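Local coordinates for protein succinate dehydrogenase subunit B (Mycolicibacterium smegmatis MC2 51, PDB 6LUM) that probably carries electrons through its three iron-sulfur clusters, as the iron-sulfur subunit of a membrane-bound succinate dehydrogenase, at residues Leu218-Thr232 and Gln248-Ala260. Residues are numbered along the deposited sequence; the frame is centred on the assembly and turned at random.
With F3S (Fe3-s4 cluster), chain B; HEM (protoporphyrin IX containing Fe), chain C.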
loop_
_atom_site.group_PDB
_atom_site.type_symbol
_atom_site.label_atom_id
_atom_site.label_comp_id
_atom_site.label_asym_id
_atom_site.label_seq_id
_atom_site.Cartn_x
_atom_site.Cartn_y
_atom_site.Cartn_z
ATOM N N LEU J 218 4.083 1.686 -14.974
ATOM C CA LEU J 218 4.212 0.710 -16.046
ATOM C C LEU J 218 3.434 -0.550 -15.729
ATOM O O LEU J 218 2.948 -1.223 -16.637
ATOM C CB LEU J 218 5.679 0.380 -16.284
ATOM C CG LEU J 218 6.489 1.383 -17.093
ATOM C CD1 LEU J 218 7.937 1.017 -17.048
ATOM C CD2 LEU J 218 6.016 1.428 -18.516
ATOM N N ASP J 219 3.290 -0.877 -14.453
ATOM C CA ASP J 219 2.468 -2.010 -14.077
ATOM C C ASP J 219 0.985 -1.697 -14.169
ATOM O O ASP J 219 0.180 -2.617 -14.325
ATOM C CB ASP J 219 2.816 -2.443 -12.657
ATOM C CG ASP J 219 2.332 -3.834 -12.339
ATOM O OD1 ASP J 219 1.778 -4.493 -13.243
ATOM O OD2 ASP J 219 2.501 -4.270 -11.180
ATOM N N ILE J 220 0.606 -0.425 -14.057
ATOM C CA ILE J 220 -0.783 -0.044 -14.305
ATOM C C ILE J 220 -1.110 -0.152 -15.787
ATOM O O ILE J 220 -2.188 -0.615 -16.163
ATOM C CB ILE J 220 -1.061 1.374 -13.781
ATOM C CG1 ILE J 220 -0.898 1.438 -12.271
ATOM C CG2 ILE J 220 -2.458 1.802 -14.140
ATOM C CD1 ILE J 220 -1.031 2.820 -11.728
ATOM N N LEU J 221 -0.193 0.278 -16.650
ATOM C CA LEU J 221 -0.416 0.254 -18.090
ATOM C C LEU J 221 -0.231 -1.125 -18.706
ATOM O O LEU J 221 -0.529 -1.298 -19.889
ATOM C CB LEU J 221 0.521 1.245 -18.777
ATOM C CG LEU J 221 0.247 2.721 -18.511
ATOM C CD1 LEU J 221 1.298 3.573 -19.154
ATOM C CD2 LEU J 221 -1.114 3.107 -19.020
ATOM N N ASN J 222 0.245 -2.105 -17.944
ATOM C CA ASN J 222 0.508 -3.451 -18.435
ATOM C C ASN J 222 -0.658 -4.398 -18.189
ATOM O O ASN J 222 -0.453 -5.602 -18.036
ATOM C CB ASN J 222 1.773 -4.006 -17.786
ATOM C CG ASN J 222 2.402 -5.120 -18.584
ATOM O OD1 ASN J 222 1.778 -5.694 -19.464
ATOM N ND2 ASN J 222 3.643 -5.444 -18.270
ATOM N N GLU J 223 -1.877 -3.890 -18.128
ATOM C CA GLU J 223 -3.008 -4.767 -17.893
ATOM C C GLU J 223 -3.711 -5.081 -19.206
ATOM O O GLU J 223 -3.248 -4.740 -20.294
ATOM C CB GLU J 223 -3.979 -4.148 -16.899
ATOM C CG GLU J 223 -4.277 -2.695 -17.148
ATOM C CD GLU J 223 -4.910 -2.025 -15.950
ATOM O OE1 GLU J 223 -4.925 -2.642 -14.865
ATOM O OE2 GLU J 223 -5.400 -0.885 -16.091
ATOM N N VAL J 224 -4.861 -5.748 -19.096
ATOM C CA VAL J 224 -5.604 -6.143 -20.285
ATOM C C VAL J 224 -6.174 -4.928 -20.998
ATOM O O VAL J 224 -6.289 -4.924 -22.228
ATOM C CB VAL J 224 -6.705 -7.151 -19.910
ATOM C CG1 VAL J 224 -7.711 -6.516 -18.979
ATOM C CG2 VAL J 224 -7.394 -7.669 -21.157
ATOM N N ASP J 225 -6.525 -3.880 -20.256
ATOM C CA ASP J 225 -7.083 -2.659 -20.819
ATOM C C ASP J 225 -6.095 -1.506 -20.745
ATOM O O ASP J 225 -6.487 -0.351 -20.600
ATOM C CB ASP J 225 -8.377 -2.284 -20.111
ATOM C CG ASP J 225 -8.161 -1.967 -18.658
ATOM O OD1 ASP J 225 -8.035 -2.915 -17.858
ATOM O OD2 ASP J 225 -8.112 -0.773 -18.310
ATOM N N GLY J 226 -4.813 -1.815 -20.837
ATOM C CA GLY J 226 -3.788 -0.806 -20.768
ATOM C C GLY J 226 -3.298 -0.442 -22.141
ATOM O O GLY J 226 -4.085 -0.054 -22.997
ATOM N N VAL J 227 -1.998 -0.586 -22.374
ATOM C CA VAL J 227 -1.403 -0.058 -23.589
ATOM C C VAL J 227 -1.432 -1.064 -24.725
ATOM O O VAL J 227 -1.133 -0.702 -25.868
ATOM C CB VAL J 227 0.031 0.415 -23.280
ATOM C CG1 VAL J 227 0.977 -0.742 -23.208
ATOM C CG2 VAL J 227 0.485 1.456 -24.247
ATOM N N TRP J 228 -1.807 -2.310 -24.458
ATOM C CA TRP J 228 -1.830 -3.357 -25.468
ATOM C C TRP J 228 -3.116 -3.384 -26.268
ATOM O O TRP J 228 -3.241 -4.209 -27.171
ATOM C CB TRP J 228 -1.622 -4.728 -24.825
ATOM C CG TRP J 228 -0.439 -4.818 -23.946
ATOM C CD1 TRP J 228 -0.439 -5.063 -22.622
ATOM C CD2 TRP J 228 0.926 -4.670 -24.326
ATOM N NE1 TRP J 228 0.835 -5.069 -22.143
ATOM C CE2 TRP J 228 1.694 -4.828 -23.178
ATOM C CE3 TRP J 228 1.571 -4.408 -25.528
ATOM C CZ2 TRP J 228 3.068 -4.743 -23.195
ATOM C CZ3 TRP J 228 2.925 -4.323 -25.538
ATOM C CH2 TRP J 228 3.663 -4.490 -24.389
ATOM N N ARG J 229 -4.076 -2.523 -25.949
ATOM C CA ARG J 229 -5.310 -2.405 -26.705
ATOM C C ARG J 229 -5.228 -1.375 -27.812
ATOM O O ARG J 229 -6.207 -1.181 -28.524
ATOM C CB ARG J 229 -6.461 -2.046 -25.781
ATOM C CG ARG J 229 -6.786 -3.105 -24.788
ATOM C CD ARG J 229 -8.170 -2.930 -24.229
ATOM N NE ARG J 229 -9.183 -2.891 -25.269
ATOM C CZ ARG J 229 -10.482 -2.805 -25.026
ATOM N NH1 ARG J 229 -10.915 -2.756 -23.782
ATOM N NH2 ARG J 229 -11.347 -2.765 -26.023
ATOM N N CYS J 230 -4.107 -0.698 -27.962
ATOM C CA CYS J 230 -3.942 0.217 -29.074
ATOM C C CYS J 230 -3.795 -0.585 -30.352
ATOM O O CYS J 230 -2.890 -1.411 -30.470
ATOM C CB CYS J 230 -2.726 1.105 -28.849
ATOM S SG CYS J 230 -2.412 2.295 -30.134
ATOM N N ARG J 231 -4.690 -0.356 -31.306
ATOM C CA ARG J 231 -4.636 -1.021 -32.597
ATOM C C ARG J 231 -3.852 -0.231 -33.620
ATOM O O ARG J 231 -4.070 -0.396 -34.820
ATOM C CB ARG J 231 -6.045 -1.304 -33.094
ATOM C CG ARG J 231 -6.821 -2.244 -32.202
ATOM C CD ARG J 231 -6.529 -3.697 -32.508
ATOM N NE ARG J 231 -5.258 -4.142 -31.959
ATOM C CZ ARG J 231 -5.113 -4.674 -30.757
ATOM N NH1 ARG J 231 -6.161 -4.836 -29.976
ATOM N NH2 ARG J 231 -3.918 -5.039 -30.337
ATOM N N THR J 232 -2.943 0.622 -33.167
ATOM C CA THR J 232 -2.047 1.402 -34.015
ATOM C C THR J 232 -2.818 2.159 -35.085
ATOM O O THR J 232 -2.374 2.315 -36.219
ATOM C CB THR J 232 -0.965 0.523 -34.623
ATOM O OG1 THR J 232 -0.367 -0.245 -33.583
ATOM C CG2 THR J 232 0.125 1.365 -35.173
ATOM N N GLN J 248 3.261 7.793 -31.025
ATOM C CA GLN J 248 4.657 7.511 -30.749
ATOM C C GLN J 248 4.933 7.501 -29.257
ATOM O O GLN J 248 5.783 6.740 -28.796
ATOM C CB GLN J 248 5.534 8.526 -31.444
ATOM C CG GLN J 248 6.979 8.333 -31.194
ATOM C CD GLN J 248 7.785 9.323 -31.955
ATOM O OE1 GLN J 248 7.419 9.710 -33.058
ATOM N NE2 GLN J 248 8.884 9.763 -31.373
ATOM N N ALA J 249 4.223 8.317 -28.482
ATOM C CA ALA J 249 4.301 8.169 -27.033
ATOM C C ALA J 249 3.820 6.794 -26.597
ATOM O O ALA J 249 4.440 6.143 -25.744
ATOM C CB ALA J 249 3.479 9.255 -26.355
ATOM N N ILE J 250 2.717 6.331 -27.179
ATOM C CA ILE J 250 2.209 4.996 -26.868
ATOM C C ILE J 250 3.215 3.930 -27.276
ATOM O O ILE J 250 3.402 2.932 -26.575
ATOM C CB ILE J 250 0.846 4.773 -27.542
ATOM C CG1 ILE J 250 -0.159 5.784 -27.013
ATOM C CG2 ILE J 250 0.351 3.393 -27.273
ATOM C CD1 ILE J 250 -1.408 5.809 -27.744
ATOM N N GLN J 251 3.888 4.128 -28.407
ATOM C CA GLN J 251 4.888 3.167 -28.851
ATOM C C GLN J 251 6.065 3.116 -27.894
ATOM O O GLN J 251 6.598 2.043 -27.613
ATOM C CB GLN J 251 5.377 3.509 -30.249
ATOM C CG GLN J 251 6.324 2.481 -30.781
ATOM C CD GLN J 251 7.514 3.064 -31.485
ATOM O OE1 GLN J 251 8.089 4.048 -31.044
ATOM N NE2 GLN J 251 7.902 2.448 -32.584
ATOM N N GLU J 252 6.506 4.271 -27.403
ATOM C CA GLU J 252 7.616 4.282 -26.462
ATOM C C GLU J 252 7.249 3.601 -25.160
ATOM O O GLU J 252 8.090 2.936 -24.555
ATOM C CB GLU J 252 8.070 5.704 -26.199
ATOM C CG GLU J 252 8.607 6.387 -27.416
ATOM C CD GLU J 252 9.263 7.701 -27.089
ATOM O OE1 GLU J 252 9.651 7.891 -25.922
ATOM O OE2 GLU J 252 9.396 8.548 -27.994
ATOM N N VAL J 253 6.003 3.731 -24.715
ATOM C CA VAL J 253 5.599 2.987 -23.524
ATOM C C VAL J 253 5.565 1.488 -23.809
ATOM O O VAL J 253 5.973 0.670 -22.976
ATOM C CB VAL J 253 4.250 3.496 -23.001
ATOM C CG1 VAL J 253 3.804 2.660 -21.844
ATOM C CG2 VAL J 253 4.367 4.932 -22.584
ATOM N N LYS J 254 5.095 1.099 -24.994
ATOM C CA LYS J 254 5.103 -0.314 -25.363
ATOM C C LYS J 254 6.514 -0.876 -25.378
ATOM O O LYS J 254 6.752 -1.989 -24.911
ATOM C CB LYS J 254 4.466 -0.506 -26.731
ATOM C CG LYS J 254 2.998 -0.767 -26.716
ATOM C CD LYS J 254 2.439 -0.457 -28.064
ATOM C CE LYS J 254 1.020 -0.884 -28.184
ATOM N NZ LYS J 254 0.549 -0.599 -29.545
ATOM N N ARG J 255 7.461 -0.130 -25.932
ATOM C CA ARG J 255 8.828 -0.624 -26.012
ATOM C C ARG J 255 9.506 -0.621 -24.655
ATOM O O ARG J 255 10.354 -1.471 -24.393
ATOM C CB ARG J 255 9.619 0.197 -27.012
ATOM C CG ARG J 255 9.283 -0.153 -28.424
ATOM C CD ARG J 255 9.731 0.905 -29.366
ATOM N NE ARG J 255 11.157 1.137 -29.264
ATOM C CZ ARG J 255 12.064 0.472 -29.961
ATOM N NH1 ARG J 255 11.687 -0.466 -30.804
ATOM N NH2 ARG J 255 13.346 0.744 -29.810
ATOM N N ALA J 256 9.147 0.312 -23.776
ATOM C CA ALA J 256 9.625 0.252 -22.405
ATOM C C ALA J 256 9.063 -0.935 -21.653
ATOM O O ALA J 256 9.668 -1.373 -20.677
ATOM C CB ALA J 256 9.265 1.533 -21.667
ATOM N N LEU J 257 7.904 -1.445 -22.057
ATOM C CA LEU J 257 7.399 -2.671 -21.446
ATOM C C LEU J 257 7.997 -3.921 -22.078
ATOM O O LEU J 257 8.135 -4.941 -21.400
ATOM C CB LEU J 257 5.879 -2.722 -21.541
ATOM C CG LEU J 257 5.099 -1.941 -20.497
ATOM C CD1 LEU J 257 3.659 -1.873 -20.885
ATOM C CD2 LEU J 257 5.238 -2.603 -19.167
ATOM N N MET J 258 8.339 -3.872 -23.365
ATOM C CA MET J 258 8.995 -5.006 -24.010
ATOM C C MET J 258 10.412 -5.189 -23.494
ATOM O O MET J 258 10.786 -6.275 -23.046
ATOM C CB MET J 258 9.033 -4.821 -25.521
ATOM C CG MET J 258 7.786 -5.192 -26.258
ATOM S SD MET J 258 7.669 -4.231 -27.775
ATOM C CE MET J 258 9.239 -4.604 -28.527
ATOM N N PHE J 259 11.225 -4.140 -23.573
ATOM C CA PHE J 259 12.629 -4.200 -23.181
ATOM C C PHE J 259 12.836 -3.794 -21.730
ATOM O O PHE J 259 13.695 -2.968 -21.443
ATOM C CB PHE J 259 13.457 -3.305 -24.090
ATOM C CG PHE J 259 13.165 -3.457 -25.543
ATOM C CD1 PHE J 259 12.846 -4.670 -26.082
ATOM C CD2 PHE J 259 13.247 -2.376 -26.380
ATOM C CE1 PHE J 259 12.596 -4.790 -27.417
ATOM C CE2 PHE J 259 12.998 -2.503 -27.708
ATOM C CZ PHE J 259 12.673 -3.708 -28.227
ATOM N N ALA J 260 12.075 -4.374 -20.809
ATOM C CA ALA J 260 12.203 -4.100 -19.376
ATOM C C ALA J 260 11.161 -4.881 -18.595
ATOM O O ALA J 260 10.346 -4.298 -17.880
ATOM C CB ALA J 260 12.062 -2.623 -19.078
HETATM FE FE1 F3S B . -6.648 4.773 -30.725
HETATM FE FE3 F3S B . -3.897 3.507 -30.980
HETATM FE FE4 F3S B . -4.245 6.469 -31.422
HETATM S S1 F3S B . -5.950 2.699 -30.872
HETATM S S2 F3S B . -6.410 6.721 -31.699
HETATM S S3 F3S B . -4.718 5.127 -29.775
HETATM S S4 F3S B . -2.667 5.037 -31.971
HETATM C CHA HEM C . -3.984 -9.677 -36.585
HETATM C CHB HEM C . -5.942 -13.597 -38.521
HETATM C CHC HEM C . -2.090 -13.845 -41.381
HETATM C CHD HEM C . 0.014 -10.086 -39.279
HETATM C C1A HEM C . -4.891 -10.640 -36.935
HETATM C C2A HEM C . -6.272 -10.706 -36.534
HETATM C C3A HEM C . -6.805 -11.786 -37.068
HETATM C C4A HEM C . -5.786 -12.444 -37.821
HETATM C CMA HEM C . -8.249 -12.276 -36.923
HETATM C CAA HEM C . -7.010 -9.700 -35.647
HETATM C CBA HEM C . -7.139 -8.375 -36.367
HETATM C CGA HEM C . -7.441 -7.331 -35.343
HETATM O O1A HEM C . -7.728 -6.185 -35.732
HETATM O O2A HEM C . -7.385 -7.645 -34.136
HETATM C C1B HEM C . -5.004 -14.041 -39.394
HETATM C C2B HEM C . -4.996 -15.333 -40.001
HETATM C C3B HEM C . -3.926 -15.364 -40.792
HETATM C C4B HEM C . -3.234 -14.129 -40.689
HETATM C CMB HEM C . -6.079 -16.394 -39.735
HETATM C CAB HEM C . -3.369 -16.463 -41.689
HETATM C CBB HEM C . -3.783 -17.703 -41.523
HETATM C C1C HEM C . -1.208 -12.845 -41.097
HETATM C C2C HEM C . -0.009 -12.578 -41.822
HETATM C C3C HEM C . 0.592 -11.550 -41.257
HETATM C C4C HEM C . -0.219 -11.113 -40.149
HETATM C CMC HEM C . 0.487 -13.356 -43.046
HETATM C CAC HEM C . 1.915 -10.975 -41.772
HETATM C CBC HEM C . 2.621 -10.075 -41.099
HETATM C C1D HEM C . -0.861 -9.703 -38.299
HETATM C C2D HEM C . -0.604 -8.773 -37.231
HETATM C C3D HEM C . -1.706 -8.679 -36.509
HETATM C C4D HEM C . -2.710 -9.528 -37.072
HETATM C CMD HEM C . 0.711 -8.023 -36.965
HETATM C CAD HEM C . -1.909 -7.811 -35.273
HETATM C CBD HEM C . -2.765 -6.642 -35.703
HETATM C CGD HEM C . -2.968 -5.761 -34.521
HETATM O O1D HEM C . -2.633 -6.218 -33.404
HETATM O O2D HEM C . -3.453 -4.621 -34.705
HETATM N NA HEM C . -4.621 -11.723 -37.732
HETATM N NB HEM C . -3.914 -13.323 -39.820
HETATM N NC HEM C . -1.317 -11.934 -40.082
HETATM N ND HEM C . -2.159 -10.151 -38.168
HETATM FE FE HEM C . -2.969 -11.838 -38.899
#
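Leu218 lies nearest Leu257 (CA to CA 7.1 Å) and Val227 nearest Lys254 (CA to CA 6.7 Å), so the last part of helix 214-221 and the loop after it both lie against helix 246-258 in the dicluster ferredoxin-like part of the iron-sulfur subunit. Between Leu221 and Val227 the chain makes a type I beta turn from Glu223 to Gly226, and Val227 N is hydrogen-bonded to Leu221 O. Contact is mostly through side chains, though the carbonyls of Leu218, Val227 and Cys230 are also approached. The side chains of Leu218 and Leu257 slide past each other in opposed directions. Leu257 CD2 lies 3.4 Å from Asn222 ND2, while Leu221 CD1 meets Val253 CG1 at about a right angle between the side chains. Val227 splits its methyls, CG2 going to Ile250 CG2 at 3.6 Å and CG1 to Leu257 CD1. That same CG1 lies over the centre of the Trp228 ring, whose CB starts away from the helix; the chi2 of 117° swings the six-membered ring back, bringing CZ3 obliquely to Lys254 CG and CZ2 to Leu257 CD1. A nearly straight hydrogen bond (172°) from Trp228 NE1 to Asn222 OD1 fixes the indole, the acceptor lying in the ring plane although the N-H approaches from above the amide plane. Replacing Trp228 with an alanine would probably leave Asn222 OD1 without this donor and open a gap beside Leu257 and Lys254. The indole also meets the Trp48 ring of subunit D. The extended Lys254 chain passes Val227 O and brings Lys254 NZ to 3.7 Å from Cys230 O, with a long, weak ion pair to Asp98 of subunit C. Cys230 SG, anti to the backbone N (chi1 -179°), binds FE3 of the three-iron cluster at 2.1 Å.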